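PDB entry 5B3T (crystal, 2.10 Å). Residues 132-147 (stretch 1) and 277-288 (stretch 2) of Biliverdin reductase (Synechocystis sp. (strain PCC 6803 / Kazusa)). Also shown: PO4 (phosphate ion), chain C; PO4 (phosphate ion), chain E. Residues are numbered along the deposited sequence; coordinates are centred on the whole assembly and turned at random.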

ATOM      1  N   HIS A 132      -0.851  -4.786   0.147  1.00 17.23           N
ATOM      2  CA  HIS A 132      -0.227  -3.626   0.786  1.00 16.62           C
ATOM      3  C   HIS A 132       0.896  -4.171   1.667  1.00 16.89           C
ATOM      4  O   HIS A 132       0.699  -4.415   2.861  1.00 16.79           O
ATOM      5  CB  HIS A 132      -1.247  -2.825   1.581  1.00 15.18           C
ATOM      6  CG  HIS A 132      -0.787  -1.450   1.951  1.00 16.13           C
ATOM      7  ND1 HIS A 132      -1.481  -0.644   2.826  1.00 15.29           N
ATOM      8  CD2 HIS A 132       0.297  -0.736   1.561  1.00 15.80           C
ATOM      9  CE1 HIS A 132      -0.847   0.507   2.960  1.00 15.71           C
ATOM     10  NE2 HIS A 132       0.236   0.476   2.204  1.00 16.96           N
ATOM     11  N   ILE A 133       2.072  -4.364   1.066  1.00 15.77           N
ATOM     12  CA  ILE A 133       3.185  -5.044   1.711  1.00 16.70           C
ATOM     13  C   ILE A 133       4.373  -4.116   1.927  1.00 16.89           C
ATOM     14  O   ILE A 133       5.089  -4.241   2.927  1.00 15.07           O
ATOM     15  CB  ILE A 133       3.610  -6.288   0.898  1.00 16.09           C
ATOM     16  CG1 ILE A 133       2.444  -7.267   0.778  1.00 17.31           C
ATOM     17  CG2 ILE A 133       4.814  -6.977   1.531  1.00 16.91           C
ATOM     18  CD1 ILE A 133       2.688  -8.404  -0.195  1.00 18.19           C
ATOM     19  N   GLU A 134       4.593  -3.167   1.012  1.00 17.71           N
ATOM     20  CA  GLU A 134       5.780  -2.320   1.087  1.00 18.89           C
ATOM     21  C   GLU A 134       5.817  -1.522   2.385  1.00 17.78           C
ATOM     22  O   GLU A 134       6.880  -1.369   2.998  1.00 16.39           O
ATOM     23  CB  GLU A 134       5.831  -1.388  -0.125  1.00 19.53           C
ATOM     24  CG  GLU A 134       7.123  -0.597  -0.257  1.00 22.07           C
ATOM     25  CD  GLU A 134       7.114   0.685   0.552  1.00 28.11           C
ATOM     26  OE1 GLU A 134       6.016   1.230   0.788  1.00 27.90           O
ATOM     27  OE2 GLU A 134       8.205   1.139   0.960  1.00 34.86           O
ATOM     28  N   LEU A 135       4.670  -1.008   2.821  1.00 16.11           N
ATOM     29  CA  LEU A 135       4.588  -0.239   4.061  1.00 17.04           C
ATOM     30  C   LEU A 135       4.346  -1.199   5.221  1.00 15.93           C
ATOM     31  O   LEU A 135       3.227  -1.677   5.428  1.00 14.23           O
ATOM     32  CB  LEU A 135       3.487   0.812   3.974  1.00 16.04           C
ATOM     33  CG  LEU A 135       3.280   1.661   5.233  1.00 17.23           C
ATOM     34  CD1 LEU A 135       4.510   2.514   5.519  1.00 17.86           C
ATOM     35  CD2 LEU A 135       2.028   2.526   5.113  1.00 16.59           C
ATOM     36  N   LEU A 136       5.409  -1.492   5.974  1.00 15.34           N
ATOM     37  CA  LEU A 136       5.317  -2.221   7.240  1.00 15.39           C
ATOM     38  C   LEU A 136       4.669  -3.593   7.075  1.00 14.81           C
ATOM     39  O   LEU A 136       3.986  -4.079   7.980  1.00 14.82           O
ATOM     40  CB  LEU A 136       4.560  -1.397   8.285  1.00 14.95           C
ATOM     41  CG  LEU A 136       5.239  -0.099   8.727  1.00 18.86           C
ATOM     42  CD1 LEU A 136       4.301   0.719   9.594  1.00 20.34           C
ATOM     43  CD2 LEU A 136       6.526  -0.403   9.478  1.00 17.14           C
ATOM     44  N   GLY A 137       4.881  -4.232   5.922  1.00 13.87           N
ATOM     45  CA  GLY A 137       4.240  -5.515   5.668  1.00 14.16           C
ATOM     46  C   GLY A 137       4.644  -6.585   6.664  1.00 15.26           C
ATOM     47  O   GLY A 137       3.806  -7.363   7.126  1.00 15.51           O
ATOM     48  N   GLY A 138       5.933  -6.646   7.001  1.00 15.25           N
ATOM     49  CA  GLY A 138       6.371  -7.589   8.016  1.00 16.32           C
ATOM     50  C   GLY A 138       5.762  -7.301   9.375  1.00 17.42           C
ATOM     51  O   GLY A 138       5.336  -8.217  10.080  1.00 17.63           O
ATOM     52  N   VAL A 139       5.699  -6.021   9.751  1.00 16.61           N
ATOM     53  CA  VAL A 139       5.110  -5.648  11.035  1.00 16.83           C
ATOM     54  C   VAL A 139       3.634  -6.028  11.081  1.00 17.30           C
ATOM     55  O   VAL A 139       3.127  -6.470  12.119  1.00 17.33           O
ATOM     56  CB  VAL A 139       5.322  -4.146  11.305  1.00 16.83           C
ATOM     57  CG1 VAL A 139       4.447  -3.677  12.459  1.00 16.37           C
ATOM     58  CG2 VAL A 139       6.786  -3.868  11.608  1.00 18.50           C
ATOM     59  N   HIS A 140       2.919  -5.870   9.961  1.00 16.36           N
ATOM     60  CA  HIS A 140       1.500  -6.218   9.949  1.00 16.65           C
ATOM     61  C   HIS A 140       1.284  -7.696  10.244  1.00 18.13           C
ATOM     62  O   HIS A 140       0.379  -8.058  11.005  1.00 17.41           O
ATOM     63  CB  HIS A 140       0.857  -5.867   8.609  1.00 16.37           C
ATOM     64  CG  HIS A 140      -0.542  -6.384   8.475  1.00 17.03           C
ATOM     65  ND1 HIS A 140      -1.622  -5.769   9.072  1.00 15.88           N
ATOM     66  CD2 HIS A 140      -1.032  -7.483   7.854  1.00 18.48           C
ATOM     67  CE1 HIS A 140      -2.719  -6.454   8.804  1.00 17.09           C
ATOM     68  NE2 HIS A 140      -2.389  -7.498   8.066  1.00 19.64           N
ATOM     69  N   GLN A 141       2.091  -8.569   9.639  1.00 17.80           N
ATOM     70  CA  GLN A 141       1.951  -9.994   9.910  1.00 19.95           C
ATOM     71  C   GLN A 141       2.339 -10.323  11.346  1.00 19.96           C
ATOM     72  O   GLN A 141       1.732 -11.198  11.973  1.00 20.66           O
ATOM     73  CB  GLN A 141       2.790 -10.806   8.923  1.00 20.63           C
ATOM     74  CG  GLN A 141       2.327 -10.701   7.475  1.00 22.58           C
ATOM     75  CD  GLN A 141       0.899 -11.194   7.260  1.00 27.99           C
ATOM     76  OE1 GLN A 141       0.339 -11.916   8.087  1.00 26.78           O
ATOM     77  NE2 GLN A 141       0.309 -10.806   6.136  1.00 25.14           N
ATOM     78  N   ALA A 142       3.344  -9.629  11.884  1.00 17.15           N
ATOM     79  CA  ALA A 142       3.714  -9.829  13.282  1.00 20.59           C
ATOM     80  C   ALA A 142       2.581  -9.418  14.217  1.00 20.10           C
ATOM     81  O   ALA A 142       2.333 -10.080  15.232  1.00 20.92           O
ATOM     82  CB  ALA A 142       4.991  -9.053  13.603  1.00 18.42           C
ATOM     83  N   ILE A 143       1.886  -8.325  13.895  1.00 18.01           N
ATOM     84  CA  ILE A 143       0.729  -7.915  14.690  1.00 19.44           C
ATOM     85  C   ILE A 143      -0.363  -8.974  14.616  1.00 20.62           C
ATOM     86  O   ILE A 143      -0.938  -9.375  15.634  1.00 21.08           O
ATOM     87  CB  ILE A 143       0.209  -6.542  14.224  1.00 20.15           C
ATOM     88  CG1 ILE A 143       1.257  -5.455  14.464  1.00 18.39           C
ATOM     89  CG2 ILE A 143      -1.090  -6.195  14.932  1.00 18.24           C
ATOM     90  CD1 ILE A 143       0.780  -4.063  14.113  1.00 16.66           C
ATOM     91  N   ARG A 144      -0.669  -9.437  13.400  1.00 20.08           N
ATOM     92  CA  ARG A 144      -1.675 -10.482  13.224  1.00 23.11           C
ATOM     93  C   ARG A 144      -1.335 -11.722  14.040  1.00 22.50           C
ATOM     94  O   ARG A 144      -2.208 -12.306  14.692  1.00 23.36           O
ATOM     95  CB  ARG A 144      -1.801 -10.839  11.742  1.00 23.70           C
ATOM     96  CG  ARG A 144      -2.993 -10.219  11.035  1.00 27.35           C
ATOM     97  CD  ARG A 144      -4.173 -11.176  11.019  1.00 34.40           C
ATOM     98  NE  ARG A 144      -5.258 -10.689  10.175  1.00 37.49           N
ATOM     99  CZ  ARG A 144      -6.299  -9.992  10.621  1.00 32.66           C
ATOM    100  NH1 ARG A 144      -6.399  -9.697  11.910  1.00 35.48           N
ATOM    101  NH2 ARG A 144      -7.238  -9.590   9.777  1.00 28.82           N
ATOM    102  N   GLN A 145      -0.065 -12.132  14.025  1.00 22.59           N
ATOM    103  CA  GLN A 145       0.353 -13.345  14.717  1.00 24.52           C
ATOM    104  C   GLN A 145       0.316 -13.216  16.234  1.00 23.50           C
ATOM    105  O   GLN A 145       0.441 -14.234  16.923  1.00 23.21           O
ATOM    106  CB  GLN A 145       1.764 -13.735  14.275  1.00 24.09           C
ATOM    107  CG  GLN A 145       1.825 -14.450  12.934  1.00 29.17           C
ATOM    108  CD  GLN A 145       3.235 -14.531  12.384  1.00 35.08           C
ATOM    109  OE1 GLN A 145       4.208 -14.560  13.139  1.00 42.11           O
ATOM    110  NE2 GLN A 145       3.354 -14.575  11.062  1.00 33.94           N
ATOM    111  N   ASN A 146       0.151 -12.006  16.774  1.00 22.08           N
ATOM    112  CA  ASN A 146       0.237 -11.803  18.212  1.00 23.25           C
ATOM    113  C   ASN A 146      -0.950 -11.062  18.815  1.00 23.38           C
ATOM    114  O   ASN A 146      -1.001 -10.916  20.041  1.00 22.22           O
ATOM    115  CB  ASN A 146       1.530 -11.052  18.566  1.00 21.99           C
ATOM    116  CG  ASN A 146       2.771 -11.905  18.372  1.00 23.23           C
ATOM    117  OD1 ASN A 146       3.100 -12.743  19.213  1.00 23.56           O
ATOM    118  ND2 ASN A 146       3.465 -11.697  17.260  1.00 20.49           N
ATOM    119  N   LEU A 147      -1.901 -10.594  18.001  1.00 22.22           N
ATOM    120  CA  LEU A 147      -3.080  -9.928  18.549  1.00 23.20           C
ATOM    121  C   LEU A 147      -3.877 -10.851  19.460  1.00 24.37           C
ATOM    122  O   LEU A 147      -4.460 -10.394  20.450  1.00 25.63           O
ATOM    123  CB  LEU A 147      -3.968  -9.405  17.420  1.00 24.05           C
ATOM    124  CG  LEU A 147      -3.743  -7.947  17.013  1.00 22.55           C
ATOM    125  CD1 LEU A 147      -4.620  -7.575  15.830  1.00 23.75           C
ATOM    126  CD2 LEU A 147      -4.014  -7.025  18.190  1.00 21.82           C
ATOM    127  N   GLU A 277      10.637 -10.317  22.873  1.00 29.81           N
ATOM    128  CA  GLU A 277      10.943  -9.872  21.522  1.00 30.80           C
ATOM    129  C   GLU A 277       9.994 -10.540  20.536  1.00 28.36           C
ATOM    130  O   GLU A 277       9.598 -11.694  20.716  1.00 27.33           O
ATOM    131  CB  GLU A 277      12.391 -10.205  21.165  1.00 32.47           C
ATOM    132  CG  GLU A 277      13.110  -9.113  20.386  1.00 37.35           C
ATOM    133  CD  GLU A 277      13.404  -7.887  21.230  1.00 49.11           C
ATOM    134  OE1 GLU A 277      14.129  -8.024  22.243  1.00 47.71           O
ATOM    135  OE2 GLU A 277      12.902  -6.790  20.890  1.00 53.39           O
ATOM    136  N   ILE A 278       9.616  -9.804  19.496  1.00 26.07           N
ATOM    137  CA  ILE A 278       8.733 -10.311  18.452  1.00 23.89           C
ATOM    138  C   ILE A 278       9.528 -10.409  17.159  1.00 24.35           C
ATOM    139  O   ILE A 278      10.124  -9.422  16.711  1.00 23.74           O
ATOM    140  CB  ILE A 278       7.492  -9.420  18.269  1.00 23.84           C
ATOM    141  CG1 ILE A 278       6.609  -9.477  19.517  1.00 23.21           C
ATOM    142  CG2 ILE A 278       6.706  -9.847  17.040  1.00 21.82           C
ATOM    143  CD1 ILE A 278       5.386  -8.591  19.439  1.00 24.78           C
ATOM    144  N   THR A 279       9.542 -11.600  16.566  1.00 22.95           N
ATOM    145  CA  THR A 279      10.222 -11.806  15.294  1.00 23.18           C
ATOM    146  C   THR A 279       9.403 -11.189  14.165  1.00 21.53           C
ATOM    147  O   THR A 279       8.241 -11.554  13.959  1.00 22.18           O
ATOM    148  CB  THR A 279      10.438 -13.297  15.047  1.00 23.97           C
ATOM    149  OG1 THR A 279      11.192 -13.860  16.129  1.00 27.42           O
ATOM    150  CG2 THR A 279      11.191 -13.516  13.743  1.00 23.29           C
ATOM    151  N   VAL A 280      10.003 -10.250  13.440  1.00 20.69           N
ATOM    152  CA  VAL A 280       9.355  -9.585  12.315  1.00 19.99           C
ATOM    153  C   VAL A 280      10.006 -10.088  11.036  1.00 19.56           C
ATOM    154  O   VAL A 280      11.216  -9.913  10.834  1.00 18.49           O
ATOM    155  CB  VAL A 280       9.453  -8.058  12.423  1.00 20.97           C
ATOM    156  CG1 VAL A 280       8.798  -7.403  11.217  1.00 19.54           C
ATOM    157  CG2 VAL A 280       8.806  -7.579  13.717  1.00 19.90           C
ATOM    158  N   GLY A 281       9.205 -10.712  10.170  1.00 19.80           N
ATOM    159  CA  GLY A 281       9.712 -11.244   8.924  1.00 19.16           C
ATOM    160  C   GLY A 281       9.937 -10.174   7.873  1.00 19.89           C
ATOM    161  O   GLY A 281       9.512  -9.026   8.002  1.00 18.21           O
ATOM    162  N   SER A 282      10.618 -10.579   6.804  1.00 17.94           N
ATOM    163  CA  SER A 282      10.996  -9.661   5.741  1.00 18.89           C
ATOM    164  C   SER A 282       9.822  -9.387   4.807  1.00 18.61           C
ATOM    165  O   SER A 282       8.969 -10.248   4.570  1.00 17.76           O
ATOM    166  CB  SER A 282      12.166 -10.228   4.935  1.00 17.86           C
ATOM    167  OG  SER A 282      11.756 -11.351   4.175  1.00 19.81           O
ATOM    168  N   ARG A 283       9.786  -8.163   4.276  1.00 16.92           N
ATOM    169  CA  ARG A 283       8.835  -7.848   3.218  1.00 18.21           C
ATOM    170  C   ARG A 283       9.168  -8.602   1.938  1.00 17.83           C
ATOM    171  O   ARG A 283       8.266  -8.925   1.155  1.00 17.27           O
ATOM    172  CB  ARG A 283       8.820  -6.342   2.954  1.00 16.68           C
ATOM    173  CG  ARG A 283       8.265  -5.510   4.100  1.00 16.68           C
ATOM    174  CD  ARG A 283       8.543  -4.040   3.860  1.00 17.02           C
ATOM    175  NE  ARG A 283       9.976  -3.786   3.756  1.00 16.45           N
ATOM    176  CZ  ARG A 283      10.506  -2.635   3.359  1.00 20.24           C
ATOM    177  NH1 ARG A 283       9.719  -1.624   3.019  1.00 19.91           N
ATOM    178  NH2 ARG A 283      11.823  -2.497   3.295  1.00 18.65           N
ATOM    179  N   ARG A 284      10.454  -8.887   1.714  1.00 18.38           N
ATOM    180  CA  ARG A 284      10.861  -9.670   0.553  1.00 19.41           C
ATOM    181  C   ARG A 284      10.172 -11.028   0.541  1.00 19.06           C
ATOM    182  O   ARG A 284       9.659 -11.468  -0.494  1.00 18.29           O
ATOM    183  CB  ARG A 284      12.378  -9.843   0.552  1.00 19.56           C
ATOM    184  CG  ARG A 284      12.900 -10.811  -0.496  1.00 22.08           C
ATOM    185  CD  ARG A 284      14.267 -11.330  -0.087  1.00 24.32           C
ATOM    186  NE  ARG A 284      15.153 -10.235   0.295  1.00 23.73           N
ATOM    187  CZ  ARG A 284      15.930  -9.572  -0.555  1.00 25.22           C
ATOM    188  NH1 ARG A 284      15.941  -9.899  -1.839  1.00 26.88           N
ATOM    189  NH2 ARG A 284      16.698  -8.582  -0.118  1.00 26.10           N
ATOM    190  N   GLY A 285      10.156 -11.710   1.686  1.00 18.10           N
ATOM    191  CA  GLY A 285       9.488 -12.998   1.753  1.00 18.39           C
ATOM    192  C   GLY A 285       8.000 -12.894   1.490  1.00 18.80           C
ATOM    193  O   GLY A 285       7.417 -13.752   0.822  1.00 18.06           O
ATOM    194  N   LEU A 286       7.364 -11.837   2.002  1.00 16.98           N
ATOM    195  CA  LEU A 286       5.928 -11.670   1.799  1.00 17.17           C
ATOM    196  C   LEU A 286       5.606 -11.327   0.351  1.00 17.24           C
ATOM    197  O   LEU A 286       4.599 -11.795  -0.193  1.00 17.21           O
ATOM    198  CB  LEU A 286       5.382 -10.597   2.742  1.00 17.82           C
ATOM    199  CG  LEU A 286       5.401 -10.941   4.232  1.00 19.11           C
ATOM    200  CD1 LEU A 286       5.199  -9.690   5.074  1.00 18.08           C
ATOM    201  CD2 LEU A 286       4.339 -11.985   4.554  1.00 18.90           C
ATOM    202  N   PHE A 287       6.443 -10.504  -0.291  1.00 17.29           N
ATOM    203  CA  PHE A 287       6.248 -10.225  -1.711  1.00 17.96           C
ATOM    204  C   PHE A 287       6.417 -11.485  -2.547  1.00 17.78           C
ATOM    205  O   PHE A 287       5.673 -11.702  -3.511  1.00 16.53           O
ATOM    206  CB  PHE A 287       7.223  -9.144  -2.186  1.00 15.20           C
ATOM    207  CG  PHE A 287       6.664  -7.751  -2.129  1.00 16.62           C
ATOM    208  CD1 PHE A 287       5.605  -7.384  -2.944  1.00 15.72           C
ATOM    209  CD2 PHE A 287       7.204  -6.805  -1.275  1.00 16.84           C
ATOM    210  CE1 PHE A 287       5.086  -6.102  -2.899  1.00 17.02           C
ATOM    211  CE2 PHE A 287       6.690  -5.517  -1.224  1.00 17.22           C
ATOM    212  CZ  PHE A 287       5.630  -5.166  -2.037  1.00 16.46           C
ATOM    213  N   ARG A 288       7.393 -12.327  -2.197  1.00 16.49           N
ATOM    214  CA  ARG A 288       7.628 -13.542  -2.970  1.00 19.40           C
ATOM    215  C   ARG A 288       6.451 -14.503  -2.858  1.00 20.37           C
ATOM    216  O   ARG A 288       5.983 -15.043  -3.867  1.00 19.54           O
ATOM    217  CB  ARG A 288       8.920 -14.222  -2.518  1.00 21.21           C
ATOM    218  CG  ARG A 288       9.192 -15.519  -3.270  1.00 24.67           C
ATOM    219  CD  ARG A 288      10.545 -16.113  -2.931  1.00 28.15           C
ATOM    220  NE  ARG A 288      10.789 -17.332  -3.695  1.00 29.86           N
ATOM    221  CZ  ARG A 288      11.995 -17.845  -3.922  1.00 34.72           C
ATOM    222  NH1 ARG A 288      13.075 -17.243  -3.446  1.00 34.52           N
ATOM    223  NH2 ARG A 288      12.118 -18.960  -4.631  1.00 37.16           N
TER
HETATM  224  P   PO4 C 401      12.919  -6.138   3.876  1.00 20.71           P
HETATM  225  O1  PO4 C 401      14.051  -6.168   4.870  1.00 17.17           O
HETATM  226  O2  PO4 C 401      12.860  -7.439   3.114  1.00 19.39           O
HETATM  227  O3  PO4 C 401      11.619  -5.938   4.613  1.00 15.40           O
HETATM  228  O4  PO4 C 401      13.141  -5.002   2.906  1.00 18.92           O
HETATM  229  P   PO4 E 403      15.752 -19.572  -5.136  1.00 55.13           P
HETATM  230  O1  PO4 E 403      16.517 -20.582  -4.314  1.00 48.66           O
HETATM  231  O2  PO4 E 403      16.474 -19.335  -6.441  1.00 54.44           O
HETATM  232  O3  PO4 E 403      15.653 -18.271  -4.374  1.00 47.66           O
HETATM  233  O4  PO4 E 403      14.365 -20.098  -5.414  1.00 51.72           O
HETATM  234  O   HOH W   1       6.231 -10.865  10.172  1.00 18.05           O

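How does the start of stretch 2 meet the helix that begins at Gly137? Glu277 stays out of reach, and contact begins with Ile278, whose side chain points toward the helix. Its CG2 lies 3.9 Å from Ala142 CB and 3.7 Å from Asn146 ND2, so one methyl touches two residues a helical turn apart. Ala142 suits the spot because its short side chain, aimed at stretch 2, lets the backbone come close; Thr279 O is 4.1 Å from Ala142 CB. Asn146 ND2 donates to Ala142 O at 2.8 Å, which holds the amide back against its own stretch; its contact with the Ile278 methyl is packing.

Why do two glycines face each other in the middle? Before them, Val280 spreads its two methyls along the helix: CG2 lies 4.1 Å from Ala142 CB, while CG1 sits 3.6 Å from Gly138 C and 4.1 Å from Val139 CG2. Gly138 and Gly281 then approach to 5.0 Å between their CA atoms. With no side chain on Gly138, its CA can reach within 3.5 Å of Gly281 O in a CA-H...O contact. A CB on Gly138 would fall only 2.2 Å from Gly281 O, a clash, so glycine is what permits this closeness. Gly281 is different, for a CB there would have room. A water joins the same pair: the O of water 1 lies 2.8 Å from Gly138 O, to which it donates, and 3.0 Å from Gly281 N, from which it accepts. The water gives Gly281 N an acceptor and Gly138 O, which already accepts from Ala142 N, a second donor, and so links the two backbones.

What does the beginning of the second helix contribute? Ser282 occupies the N-cap, its OG accepting from Gly285 N at 3.0 Å, and makes no contact with stretch 1. Arg283 follows with a side chain that starts sideways but brings its end nearer. Its NH1 donates to Glu134 O at 2.9 Å, the one direct hydrogen bond between the stretches, and forms a long salt bridge with Glu134 OE2 at 3.8 Å. Both Glu134 O and O3 of the chain C phosphate lie at the edge of the guanidinium, near its plane, as its N-H groups require. That phosphate, probably from the crystallisation liquor, takes a 2.8 Å hydrogen bond from Arg283 NE to its O3.

How is the far end of the contact closed? Leu286 points toward stretch 1 and is the residue of stretch 2 most heavily covered by it. Its CD1 reaches 3.4 Å from Gly137 O, its CD2 lies 3.8 Å from Gln141 CG, and its CB is 3.9 Å from Ile133 CG2. Ile133, buried and pointing toward stretch 2, also places CG2 over one face of the Phe287 ring, 3.9 Å from the centroid, in a CH-pi contact. A flat aromatic ring suits this place because it offers a broad apolar surface to the methyl. The two helices, at 85°, cross almost perpendicularly.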